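Local coordinates for protein RavA (Legionella pneumophila str. Paris, PDB 6WO6) that is an effector of the pathogen that probably acts in cell invasion, its molecular activity being unspecified, at residues Lys220-Thr225 and Ala288-Glu293; Asn264-Asn269 and Glu293-His298; His15-Leu20 and Glu51-Glu56; Val43-Leu48 and Asp75-Phe80. The protein carries 2 engineered substitutions. All coordinates share one frame; numbering follows the deposited sequence.

Contact 1 (Lys220-Thr225 and Ala288-Glu293)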
loop_
_atom_site.group_PDB
_atom_site.type_symbol
_atom_site.label_atom_id
_atom_site.label_comp_id
_atom_site.label_asym_id
_atom_site.label_seq_id
_atom_site.Cartn_x
_atom_site.Cartn_y
_atom_site.Cartn_z
ATOM N N LYS A 220 2.846 13.549 -18.428
ATOM C CA LYS A 220 2.150 14.593 -17.680
ATOM C C LYS A 220 3.075 15.289 -16.687
ATOM O O LYS A 220 2.945 16.497 -16.466
ATOM C CB LYS A 220 0.931 14.014 -16.962
ATOM C CG LYS A 220 -0.120 13.430 -17.895
ATOM C CD LYS A 220 -1.476 13.345 -17.212
ATOM C CE LYS A 220 -2.481 12.577 -18.053
ATOM N NZ LYS A 220 -2.175 11.119 -18.083
ATOM N N LEU A 221 4.018 14.555 -16.094
ATOM C CA LEU A 221 4.986 15.177 -15.197
ATOM C C LEU A 221 5.871 16.158 -15.952
ATOM O O LEU A 221 6.024 17.314 -15.543
ATOM C CB LEU A 221 5.836 14.107 -14.511
ATOM C CG LEU A 221 5.213 13.406 -13.305
ATOM C CD1 LEU A 221 6.130 12.307 -12.790
ATOM C CD2 LEU A 221 4.916 14.416 -12.212
ATOM N N ALA A 222 6.461 15.713 -17.064
ATOM C CA ALA A 222 7.299 16.601 -17.864
ATOM C C ALA A 222 6.524 17.821 -18.339
ATOM O O ALA A 222 7.102 18.906 -18.476
ATOM C CB ALA A 222 7.881 15.845 -19.058
ATOM N N LEU A 223 5.220 17.672 -18.580
ATOM C CA LEU A 223 4.439 18.794 -19.087
ATOM C C LEU A 223 4.081 19.793 -17.985
ATOM O O LEU A 223 4.230 21.006 -18.174
ATOM C CB LEU A 223 3.174 18.281 -19.777
ATOM C CG LEU A 223 2.258 19.349 -20.377
ATOM C CD1 LEU A 223 3.011 20.197 -21.389
ATOM C CD2 LEU A 223 1.031 18.710 -21.011
ATOM N N ARG A 224 3.616 19.310 -16.826
ATOM C CA ARG A 224 3.015 20.196 -15.831
ATOM C C ARG A 224 3.916 20.521 -14.643
ATOM O O ARG A 224 3.615 21.469 -13.911
ATOM C CB ARG A 224 1.710 19.589 -15.298
ATOM C CG ARG A 224 0.872 18.859 -16.337
ATOM C CD ARG A 224 0.125 19.793 -17.278
ATOM N NE ARG A 224 -0.702 19.038 -18.218
ATOM C CZ ARG A 224 -1.986 18.746 -18.023
ATOM N NH1 ARG A 224 -2.603 19.157 -16.924
ATOM N NH2 ARG A 224 -2.655 18.046 -18.932
ATOM N N THR A 225 4.992 19.773 -14.420
ATOM C CA THR A 225 5.845 20.043 -13.262
ATOM C C THR A 225 6.553 21.383 -13.430
ATOM O O THR A 225 7.096 21.660 -14.505
ATOM C CB THR A 225 6.884 18.935 -13.071
ATOM O OG1 THR A 225 6.233 17.661 -13.042
ATOM C CG2 THR A 225 7.649 19.133 -11.769
ATOM N N ALA A 288 4.253 12.407 -26.696
ATOM C CA ALA A 288 3.718 13.339 -27.685
ATOM C C ALA A 288 2.954 14.487 -27.036
ATOM O O ALA A 288 2.890 15.586 -27.602
ATOM C CB ALA A 288 2.821 12.591 -28.670
ATOM N N ILE A 289 2.388 14.258 -25.846
ATOM C CA ILE A 289 1.615 15.282 -25.150
ATOM C C ILE A 289 2.424 16.554 -24.938
ATOM O O ILE A 289 1.850 17.636 -24.776
ATOM C CB ILE A 289 1.098 14.722 -23.806
ATOM C CG1 ILE A 289 0.027 15.637 -23.207
ATOM C CG2 ILE A 289 2.246 14.532 -22.827
ATOM C CD1 ILE A 289 -0.517 15.144 -21.887
ATOM N N LEU A 290 3.754 16.454 -24.962
ATOM C CA LEU A 290 4.591 17.629 -24.749
ATOM C C LEU A 290 4.497 18.626 -25.897
ATOM O O LEU A 290 4.684 19.828 -25.680
ATOM C CB LEU A 290 6.046 17.203 -24.555
ATOM C CG LEU A 290 6.444 16.684 -23.177
ATOM C CD1 LEU A 290 7.854 16.128 -23.203
ATOM C CD2 LEU A 290 6.333 17.807 -22.169
ATOM N N PHE A 291 4.200 18.164 -27.114
ATOM C CA PHE A 291 4.487 18.984 -28.291
ATOM C C PHE A 291 3.475 20.096 -28.580
ATOM O O PHE A 291 3.899 21.227 -28.850
ATOM C CB PHE A 291 4.652 18.086 -29.519
ATOM C CG PHE A 291 5.967 17.369 -29.557
ATOM C CD1 PHE A 291 6.156 16.202 -28.834
ATOM C CD2 PHE A 291 7.022 17.875 -30.291
ATOM C CE1 PHE A 291 7.370 15.544 -28.859
ATOM C CE2 PHE A 291 8.241 17.224 -30.320
ATOM C CZ PHE A 291 8.417 16.058 -29.606
ATOM N N PRO A 292 2.156 19.844 -28.558
ATOM C CA PRO A 292 1.222 20.944 -28.874
ATOM C C PRO A 292 1.379 22.163 -27.980
ATOM O O PRO A 292 1.294 23.295 -28.471
ATOM C CB PRO A 292 -0.154 20.287 -28.705
ATOM C CG PRO A 292 0.089 18.849 -28.972
ATOM C CD PRO A 292 1.439 18.568 -28.376
ATOM N N GLU A 293 1.614 21.970 -26.680
ATOM C CA GLU A 293 1.790 23.106 -25.780
ATOM C C GLU A 293 3.090 23.847 -26.073
ATOM O O GLU A 293 3.091 25.061 -26.305
ATOM C CB GLU A 293 1.766 22.636 -24.325
ATOM C CG GLU A 293 0.568 23.120 -23.526
ATOM C CD GLU A 293 -0.551 22.098 -23.479
ATOM O OE1 GLU A 293 -1.557 22.349 -22.781
ATOM O OE2 GLU A 293 -0.424 21.040 -24.134
#
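Leu221 O, in the last turn of helix 214-224, is the best-held polar atom here: two donors of a single residue grip it. Thr225 N gives it the helical i to i+4 bond at 2.9 Å, and Thr225 OG1 donates to the same Leu221 O at 2.5 Å, from 34° above the carbonyl plane. Threonine suits this place because Thr225 is where the chain leaves helical geometry, and its short hydroxyl arm can fold back over the final turn. Toward 288-293 the touching atoms are mainly apolar. Leu223, with CG anti to the backbone N, aims its fork at the other segment: CD2 lies 3.9 Å from Ile289 CG1, crossing that side chain at about a right angle, while CD1 rests 4.0 Å from Glu293 CB. Leu290 runs past Leu223 in the opposite direction and lays its CD2 3.7 Å from Leu223 CA. The small Ala222 allows this close approach, its CB being 4.0 Å from the same Leu290 CD2. Glu293 contributes its aliphatic root; its OE1 stands 5.7 Å from Arg224 NE, too far for a bond, though opposite charges may attract weakly. Ala222 also touches Ala254 and Phe255 of helix 246-265. This is helix-to-helix apolar packing in an all-alpha protein, joining the C-terminal turn of helix 214-224 to the start of helix 290-294.

Contact 2 (Asn264-Asn269 and Glu293-His298)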
loop_
_atom_site.group_PDB
_atom_site.type_symbol
_atom_site.label_atom_id
_atom_site.label_comp_id
_atom_site.label_asym_id
_atom_site.label_seq_id
_atom_site.Cartn_x
_atom_site.Cartn_y
_atom_site.Cartn_z
ATOM N N ASN A 264 16.887 22.994 -28.426
ATOM C CA ASN A 264 17.273 22.795 -29.817
ATOM C C ASN A 264 16.125 22.991 -30.798
ATOM O O ASN A 264 16.329 23.584 -31.864
ATOM C CB ASN A 264 17.871 21.397 -29.997
ATOM C CG ASN A 264 19.142 21.205 -29.189
ATOM O OD1 ASN A 264 20.023 22.066 -29.186
ATOM N ND2 ASN A 264 19.236 20.080 -28.488
ATOM N N LEU A 265 14.923 22.511 -30.475
ATOM C CA LEU A 265 13.804 22.675 -31.397
ATOM C C LEU A 265 13.272 24.101 -31.395
ATOM O O LEU A 265 12.831 24.596 -32.439
ATOM C CB LEU A 265 12.679 21.693 -31.056
ATOM C CG LEU A 265 11.524 21.669 -32.061
ATOM C CD1 LEU A 265 12.054 21.411 -33.460
ATOM C CD2 LEU A 265 10.498 20.622 -31.683
ATOM N N LEU A 266 13.314 24.778 -30.251
ATOM C CA LEU A 266 12.861 26.157 -30.152
ATOM C C LEU A 266 14.013 27.154 -30.157
ATOM O O LEU A 266 13.804 28.331 -29.845
ATOM C CB LEU A 266 12.004 26.336 -28.899
ATOM C CG LEU A 266 10.764 25.441 -28.901
ATOM C CD1 LEU A 266 9.848 25.749 -27.728
ATOM C CD2 LEU A 266 10.026 25.597 -30.218
ATOM N N GLY A 267 15.213 26.710 -30.506
ATOM C CA GLY A 267 16.369 27.575 -30.630
ATOM C C GLY A 267 16.523 28.136 -32.027
ATOM O O GLY A 267 15.545 28.347 -32.751
ATOM N N ASP A 268 17.777 28.374 -32.415
ATOM C CA ASP A 268 18.078 28.995 -33.700
ATOM C C ASP A 268 18.222 27.994 -34.838
ATOM O O ASP A 268 17.996 28.355 -35.999
ATOM C CB ASP A 268 19.361 29.824 -33.597
ATOM C CG ASP A 268 19.206 31.026 -32.690
ATOM O OD1 ASP A 268 18.126 31.654 -32.713
ATOM O OD2 ASP A 268 20.163 31.341 -31.951
ATOM N N ASN A 269 18.593 26.746 -34.540
ATOM C CA ASN A 269 18.805 25.706 -35.545
ATOM C C ASN A 269 17.917 24.502 -35.243
ATOM O O ASN A 269 18.404 23.461 -34.780
ATOM C CB ASN A 269 20.273 25.287 -35.599
ATOM C CG ASN A 269 21.025 25.928 -36.750
ATOM O OD1 ASN A 269 20.919 25.488 -37.899
ATOM N ND2 ASN A 269 21.796 26.968 -36.448
ATOM N N GLU A 293 1.614 21.970 -26.680
ATOM C CA GLU A 293 1.790 23.106 -25.780
ATOM C C GLU A 293 3.090 23.847 -26.073
ATOM O O GLU A 293 3.091 25.061 -26.305
ATOM C CB GLU A 293 1.766 22.636 -24.325
ATOM C CG GLU A 293 0.568 23.120 -23.526
ATOM C CD GLU A 293 -0.551 22.098 -23.479
ATOM O OE1 GLU A 293 -1.557 22.349 -22.781
ATOM O OE2 GLU A 293 -0.424 21.040 -24.134
ATOM N N LEU A 294 4.212 23.128 -26.061
ATOM C CA LEU A 294 5.514 23.772 -26.187
ATOM C C LEU A 294 5.770 24.326 -27.586
ATOM O O LEU A 294 6.609 25.222 -27.737
ATOM C CB LEU A 294 6.614 22.783 -25.797
ATOM C CG LEU A 294 6.435 22.134 -24.421
ATOM C CD1 LEU A 294 7.622 21.250 -24.080
ATOM C CD2 LEU A 294 6.215 23.184 -23.344
ATOM N N LEU A 295 5.074 23.822 -28.605
ATOM C CA LEU A 295 5.184 24.346 -29.960
ATOM C C LEU A 295 4.022 25.258 -30.333
ATOM O O LEU A 295 3.882 25.612 -31.509
ATOM C CB LEU A 295 5.278 23.201 -30.974
ATOM C CG LEU A 295 6.421 22.192 -30.860
ATOM C CD1 LEU A 295 6.468 21.322 -32.105
ATOM C CD2 LEU A 295 7.750 22.887 -30.640
ATOM N N LYS A 296 3.187 25.641 -29.370
ATOM C CA LYS A 296 2.016 26.452 -29.672
ATOM C C LYS A 296 2.453 27.833 -30.144
ATOM O O LYS A 296 3.135 28.561 -29.415
ATOM C CB LYS A 296 1.113 26.565 -28.446
ATOM C CG LYS A 296 -0.282 27.072 -28.769
ATOM C CD LYS A 296 -0.694 28.215 -27.862
ATOM C CE LYS A 296 -1.824 29.015 -28.492
ATOM N NZ LYS A 296 -1.403 29.653 -29.774
ATOM N N GLY A 297 2.062 28.190 -31.363
ATOM C CA GLY A 297 2.423 29.485 -31.910
ATOM C C GLY A 297 3.896 29.638 -32.218
ATOM O O GLY A 297 4.445 30.737 -32.074
ATOM N N HIS A 298 4.557 28.553 -32.629
ATOM C CA HIS A 298 5.953 28.604 -33.031
ATOM C C HIS A 298 6.223 27.890 -34.347
ATOM O O HIS A 298 7.369 27.899 -34.809
ATOM C CB HIS A 298 6.857 27.998 -31.945
ATOM C CG HIS A 298 7.103 28.905 -30.779
ATOM N ND1 HIS A 298 6.547 28.689 -29.536
ATOM C CD2 HIS A 298 7.849 30.030 -30.667
ATOM C CE1 HIS A 298 6.937 29.642 -28.709
ATOM N NE2 HIS A 298 7.728 30.468 -29.370
#
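Leu266, Leu295 and Leu265 carry this contact, three leucines that meet by their methyl tips. Leu266 is the first residue past helix 246-265 and gives up the most surface. Its CG stands anti to the carbonyl carbon, so the fork reaches out to 293-298, where CD2 lies 3.6 Å from Leu295 CD2 and the two side chains cross obliquely. The other branch, CD1, comes against the backbone at Leu294 O. Leu295 likewise follows directly on a helix, 290-294, and uses its CD2 twice: besides Leu266 it meets Leu265 CD2 at 3.7 Å, here at about a right angle. Leu265 has CG anti to the backbone N instead, so Leu265 and Leu266 close on one methyl from two directions. Leu265 is also packed on Pro270, Phe273 and Phe274 of helix 270-275, a setting that suits a large branched apolar residue. His298 adds its CB, 4.3 Å from Leu266 CD2, at the N-cap position of the next helix, after a turn in which Gly297 adopts the positive phi that glycine tolerates well. Since the contact is almost wholly between methyl groups and has no hydrogen bond, the hold probably depends on excluding water and on complementary shape.

Contact 3 (His15-Leu20 and Glu51-Glu56)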
loop_
_atom_site.group_PDB
_atom_site.type_symbol
_atom_site.label_atom_id
_atom_site.label_comp_id
_atom_site.label_asym_id
_atom_site.label_seq_id
_atom_site.Cartn_x
_atom_site.Cartn_y
_atom_site.Cartn_z
ATOM N N HIS A 15 6.140 -21.932 27.953
ATOM C CA HIS A 15 5.657 -22.204 26.600
ATOM C C HIS A 15 4.278 -22.839 26.719
ATOM O O HIS A 15 4.125 -24.058 26.552
ATOM C CB HIS A 15 6.627 -23.101 25.829
ATOM C CG HIS A 15 7.984 -22.498 25.636
ATOM N ND1 HIS A 15 8.185 -21.317 24.955
ATOM C CD2 HIS A 15 9.209 -22.916 26.035
ATOM C CE1 HIS A 15 9.476 -21.032 24.945
ATOM N NE2 HIS A 15 10.120 -21.987 25.593
ATOM N N PRO A 16 3.248 -22.040 27.008
ATOM C CA PRO A 16 1.921 -22.625 27.264
ATOM C C PRO A 16 1.326 -23.369 26.081
ATOM O O PRO A 16 0.584 -24.333 26.296
ATOM C CB PRO A 16 1.070 -21.405 27.650
ATOM C CG PRO A 16 1.811 -20.225 27.110
ATOM C CD PRO A 16 3.258 -20.583 27.217
ATOM N N TYR A 17 1.617 -22.965 24.840
ATOM C CA TYR A 17 1.017 -23.661 23.705
ATOM C C TYR A 17 1.618 -25.050 23.521
ATOM O O TYR A 17 0.904 -25.997 23.170
ATOM C CB TYR A 17 1.164 -22.846 22.420
ATOM C CG TYR A 17 0.581 -23.567 21.223
ATOM C CD1 TYR A 17 -0.794 -23.686 21.065
ATOM C CD2 TYR A 17 1.403 -24.153 20.267
ATOM C CE1 TYR A 17 -1.337 -24.357 19.983
ATOM C CE2 TYR A 17 0.870 -24.824 19.181
ATOM C CZ TYR A 17 -0.502 -24.923 19.045
ATOM O OH TYR A 17 -1.045 -25.588 17.969
ATOM N N GLU A 18 2.924 -25.192 23.746
ATOM C CA GLU A 18 3.544 -26.507 23.633
ATOM C C GLU A 18 2.997 -27.476 24.673
ATOM O O GLU A 18 2.926 -28.684 24.420
ATOM C CB GLU A 18 5.062 -26.380 23.769
ATOM C CG GLU A 18 5.700 -25.405 22.782
ATOM N N VAL A 19 2.590 -26.970 25.834
ATOM C CA VAL A 19 2.179 -27.827 26.942
ATOM C C VAL A 19 0.681 -28.110 26.914
ATOM O O VAL A 19 0.257 -29.237 27.179
ATOM C CB VAL A 19 2.606 -27.183 28.279
ATOM C CG1 VAL A 19 2.209 -28.068 29.452
ATOM C CG2 VAL A 19 4.103 -26.915 28.286
ATOM N N LEU A 20 -0.139 -27.107 26.593
ATOM C CA LEU A 20 -1.592 -27.214 26.695
ATOM C C LEU A 20 -2.286 -27.099 25.341
ATOM O O LEU A 20 -3.494 -26.849 25.290
ATOM C CB LEU A 20 -2.136 -26.142 27.644
ATOM C CG LEU A 20 -1.594 -26.090 29.075
ATOM C CD1 LEU A 20 -2.125 -24.862 29.799
ATOM C CD2 LEU A 20 -1.952 -27.352 29.841
ATOM N N GLU A 51 1.217 -17.807 21.331
ATOM C CA GLU A 51 2.265 -18.729 20.905
ATOM C C GLU A 51 1.810 -19.721 19.842
ATOM O O GLU A 51 2.661 -20.387 19.242
ATOM C CB GLU A 51 2.819 -19.490 22.105
ATOM C CG GLU A 51 3.565 -18.619 23.092
ATOM C CD GLU A 51 4.283 -19.436 24.138
ATOM O OE1 GLU A 51 5.051 -18.849 24.930
ATOM O OE2 GLU A 51 4.082 -20.671 24.161
ATOM N N CYS A 52 0.511 -19.840 19.592
ATOM C CA CYS A 52 0.017 -20.785 18.599
ATOM C C CYS A 52 0.286 -20.260 17.194
ATOM O O CYS A 52 -0.211 -19.186 16.841
ATOM C CB CYS A 52 -1.473 -21.019 18.789
ATOM S SG CYS A 52 -2.235 -22.003 17.491
ATOM N N PRO A 53 1.057 -20.971 16.368
ATOM C CA PRO A 53 1.303 -20.501 15.000
ATOM C C PRO A 53 0.015 -20.479 14.192
ATOM O O PRO A 53 -0.958 -21.168 14.507
ATOM C CB PRO A 53 2.295 -21.528 14.438
ATOM C CG PRO A 53 2.865 -22.219 15.636
ATOM C CD PRO A 53 1.770 -22.225 16.656
ATOM N N VAL A 54 0.023 -19.674 13.128
ATOM C CA VAL A 54 -1.189 -19.477 12.335
ATOM C C VAL A 54 -1.641 -20.785 11.697
ATOM O O VAL A 54 -2.833 -21.117 11.709
ATOM C CB VAL A 54 -0.961 -18.377 11.282
ATOM C CG1 VAL A 54 -2.145 -18.293 10.330
ATOM C CG2 VAL A 54 -0.723 -17.040 11.966
ATOM N N ASN A 55 -0.698 -21.554 11.142
ATOM C CA ASN A 55 -1.056 -22.787 10.445
ATOM C C ASN A 55 -1.777 -23.769 11.360
ATOM O O ASN A 55 -2.624 -24.542 10.898
ATOM C CB ASN A 55 0.194 -23.439 9.846
ATOM C CG ASN A 55 1.482 -22.777 10.307
ATOM O OD1 ASN A 55 1.509 -21.585 10.617
ATOM N ND2 ASN A 55 2.562 -23.550 10.343
ATOM N N GLU A 56 -1.470 -23.749 12.654
ATOM C CA GLU A 56 -2.107 -24.655 13.597
ATOM C C GLU A 56 -3.408 -24.105 14.173
ATOM O O GLU A 56 -4.137 -24.861 14.828
ATOM C CB GLU A 56 -1.139 -24.990 14.737
ATOM C CG GLU A 56 0.210 -25.505 14.258
ATOM C CD GLU A 56 1.101 -25.964 15.393
ATOM O OE1 GLU A 56 0.566 -26.406 16.431
ATOM O OE2 GLU A 56 2.338 -25.881 15.247
#
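The backbones of the two segments come closest where Tyr17 CA lies 5.8 Å from Glu51 CA. His15 is the N-cap of helix 16-20, with Pro16 and Tyr17 in its first turn; the other segment passes from Glu51 through Cys52 and Pro53 into the weakly bonded start of helix 54-66. Glu51 stretches out as an extended chain and brings its carboxylate to the N terminus of helix 16-20. There Glu51 OE2 accepts a weak but straight hydrogen bond from Tyr17 N, at 3.4 Å and 168°. Pro16 suits the first turn, where its lack of an N-H costs no helical bond, and its ring packs against the Glu51 carboxylate. A negative group at a helix N terminus would probably be favoured by the helix dipole. Tyr17, with CG anti to the backbone N, turns one ring face to Cys52, whose CA sits 3.8 Å from the ring centroid and 8° off its normal, a CH-pi contact. Cys52 SG adds an oblique sulfur-aromatic contact 4.1 Å from the Tyr17 centroid. Pro53 CD meets Tyr17 CE2 obliquely at 3.7 Å. At the tip, Tyr17 OH donates to Glu56 OE1, modelled very short at 2.4 Å, with ring and carboxylate planes 54° apart; the oxygen lies at the ring edge. Phe60 of helix 54-66 stacks edge-to-face with Tyr17 and Leu48 of helix 38-51 packs on it, so helix 16-20 lies against both, and Lys88 NZ hydrogen-bonds to Cys52 O, linking helix 77-92 to the turn between them.

Contact 4 (Val43-Leu48 and Asp75-Phe80)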
loop_
_atom_site.group_PDB
_atom_site.type_symbol
_atom_site.label_atom_id
_atom_site.label_comp_id
_atom_site.label_asym_id
_atom_site.label_seq_id
_atom_site.Cartn_x
_atom_site.Cartn_y
_atom_site.Cartn_z
ATOM N N VAL A 43 -4.598 -13.730 31.301
ATOM C CA VAL A 43 -3.196 -13.679 30.883
ATOM C C VAL A 43 -2.765 -15.004 30.262
ATOM O O VAL A 43 -2.109 -15.031 29.208
ATOM C CB VAL A 43 -2.302 -13.294 32.076
ATOM C CG1 VAL A 43 -0.834 -13.491 31.733
ATOM C CG2 VAL A 43 -2.564 -11.858 32.485
ATOM N N LEU A 44 -3.130 -16.122 30.895
ATOM C CA LEU A 44 -2.700 -17.427 30.404
ATOM C C LEU A 44 -3.349 -17.761 29.067
ATOM O O LEU A 44 -2.677 -18.265 28.158
ATOM C CB LEU A 44 -3.009 -18.508 31.438
ATOM C CG LEU A 44 -2.594 -19.933 31.069
ATOM C CD1 LEU A 44 -1.112 -20.000 30.732
ATOM C CD2 LEU A 44 -2.928 -20.895 32.198
ATOM N N ALA A 45 -4.649 -17.494 28.921
ATOM C CA ALA A 45 -5.298 -17.725 27.635
ATOM C C ALA A 45 -4.675 -16.862 26.546
ATOM O O ALA A 45 -4.469 -17.326 25.415
ATOM C CB ALA A 45 -6.798 -17.457 27.743
ATOM N N SER A 46 -4.353 -15.607 26.872
ATOM C CA SER A 46 -3.741 -14.715 25.895
ATOM C C SER A 46 -2.392 -15.251 25.428
ATOM O O SER A 46 -2.108 -15.281 24.225
ATOM C CB SER A 46 -3.590 -13.315 26.492
ATOM O OG SER A 46 -4.850 -12.682 26.618
ATOM N N ARG A 47 -1.545 -15.681 26.369
ATOM C CA ARG A 47 -0.241 -16.216 25.983
ATOM C C ARG A 47 -0.389 -17.504 25.179
ATOM O O ARG A 47 0.289 -17.698 24.157
ATOM C CB ARG A 47 0.616 -16.454 27.224
ATOM C CG ARG A 47 0.908 -15.201 28.032
ATOM C CD ARG A 47 1.611 -15.567 29.321
ATOM N NE ARG A 47 2.776 -16.406 29.066
ATOM C CZ ARG A 47 3.256 -17.297 29.928
ATOM N NH1 ARG A 47 2.663 -17.475 31.100
ATOM N NH2 ARG A 47 4.322 -18.017 29.611
ATOM N N LEU A 48 -1.275 -18.393 25.633
ATOM C CA LEU A 48 -1.541 -19.645 24.938
ATOM C C LEU A 48 -1.947 -19.400 23.490
ATOM O O LEU A 48 -1.510 -20.116 22.582
ATOM C CB LEU A 48 -2.629 -20.403 25.705
ATOM C CG LEU A 48 -3.145 -21.787 25.319
ATOM C CD1 LEU A 48 -2.013 -22.704 24.968
ATOM C CD2 LEU A 48 -3.936 -22.365 26.486
ATOM N N ASP A 75 -17.520 -18.389 32.425
ATOM C CA ASP A 75 -16.879 -18.090 33.701
ATOM C C ASP A 75 -15.654 -18.973 33.909
ATOM O O ASP A 75 -14.764 -18.639 34.699
ATOM C CB ASP A 75 -17.866 -18.276 34.855
ATOM C CG ASP A 75 -18.042 -17.016 35.683
ATOM O OD1 ASP A 75 -17.389 -15.998 35.367
ATOM O OD2 ASP A 75 -18.832 -17.044 36.651
ATOM N N THR A 76 -15.604 -20.102 33.208
ATOM C CA THR A 76 -14.493 -21.033 33.320
ATOM C C THR A 76 -13.341 -20.599 32.415
ATOM O O THR A 76 -13.408 -19.583 31.718
ATOM C CB THR A 76 -14.951 -22.447 32.975
ATOM O OG1 THR A 76 -15.647 -22.430 31.722
ATOM C CG2 THR A 76 -15.872 -22.990 34.061
ATOM N N PHE A 77 -12.264 -21.388 32.423
ATOM C CA PHE A 77 -11.110 -21.070 31.589
ATOM C C PHE A 77 -11.411 -21.263 30.110
ATOM O O PHE A 77 -10.823 -20.577 29.263
ATOM C CB PHE A 77 -9.912 -21.925 31.999
ATOM C CG PHE A 77 -8.672 -21.653 31.197
ATOM C CD1 PHE A 77 -7.846 -20.587 31.516
ATOM C CD2 PHE A 77 -8.330 -22.464 30.123
ATOM C CE1 PHE A 77 -6.701 -20.331 30.776
ATOM C CE2 PHE A 77 -7.187 -22.212 29.379
ATOM C CZ PHE A 77 -6.371 -21.144 29.708
ATOM N N HIS A 78 -12.312 -22.191 29.777
ATOM C CA HIS A 78 -12.652 -22.423 28.377
ATOM C C HIS A 78 -13.237 -21.172 27.736
ATOM O O HIS A 78 -12.984 -20.895 26.557
ATOM C CB HIS A 78 -13.628 -23.593 28.260
ATOM C CG HIS A 78 -14.091 -23.853 26.861
ATOM N ND1 HIS A 78 -15.166 -23.198 26.298
ATOM C CD2 HIS A 78 -13.625 -24.696 25.910
ATOM C CE1 HIS A 78 -15.342 -23.627 25.061
ATOM N NE2 HIS A 78 -14.420 -24.536 24.801
ATOM N N SER A 79 -14.018 -20.400 28.496
ATOM C CA SER A 79 -14.572 -19.153 27.975
ATOM C C SER A 79 -13.461 -18.185 27.578
ATOM O O SER A 79 -13.471 -17.621 26.474
ATOM C CB SER A 79 -15.494 -18.524 29.021
ATOM O OG SER A 79 -16.030 -17.295 28.568
ATOM N N PHE A 80 -12.491 -17.983 28.476
ATOM C CA PHE A 80 -11.361 -17.110 28.178
ATOM C C PHE A 80 -10.584 -17.603 26.964
ATOM O O PHE A 80 -10.235 -16.813 26.076
ATOM C CB PHE A 80 -10.437 -17.013 29.393
ATOM C CG PHE A 80 -11.011 -16.231 30.537
ATOM C CD1 PHE A 80 -11.819 -16.846 31.481
ATOM C CD2 PHE A 80 -10.736 -14.881 30.676
ATOM C CE1 PHE A 80 -12.348 -16.128 32.540
ATOM C CE2 PHE A 80 -11.260 -14.156 31.732
ATOM C CZ PHE A 80 -12.066 -14.781 32.666
#
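Phe77 is the main bump: with CG anti to the backbone N, chi1 -179°, its ring is carried from the first turn of helix 77-92 into a hollow on helix 38-51. Leu44, Ala45 and Leu48 line that hollow, and Phe77 also touches Ala41, one of the two engineered alanines. Leu44 crosses the aromatic side chain at about a right angle and sets its CD2 4.1 Å from Phe77 CE1. Leu48 closes the far end, its CD2 lying near the ring plane at the edge, 4.2 Å from Phe77 CZ. The floor is Ala45, whose N is 4.0 Å from Phe77 CE1; a side chain of one methyl keeps the floor low. That methyl is itself a small counter-bump, since Ala45 CB rests 3.9 Å from Phe80 C and 4.0 Å from Phe80 CB. The backbones are accordingly close, with 6.1 Å between Ala45 CA and Phe80 CA. The Phe80 ring leads elsewhere, to Asn38 and Leu42 of the same helix 38-51. Around this buried meeting, Leu33 of helix 30-34 touches Phe77 and Leu44, Asn34 OD1 accepts a hydrogen bond from Phe77 N, and Pro16 of helix 16-20 packs on Leu44.

In the fold
From the N terminus, contact 3 opens at 15-20 and contact 4 at 43-48; contact 3 then closes a loop of 30 residues at 51-56 before contact 4 closes one of 26 at 75-80. The two therefore cross, with centres 13 Å apart, and they touch through Leu48 CD1, which packs on Pro16 and Tyr17. Together they join helices 16-20, 38-51, 54-66 and 77-92. Far along the chain the pattern recurs: contact 1 spans 62 residues and crosses contact 2, which spans 23, sharing Glu293 and helix 290-294 and tying in helices 214-224 and 246-265. The pairs stand on opposite sides of the chain's centre, contacts 1 and 3 being 59 Å apart between centres.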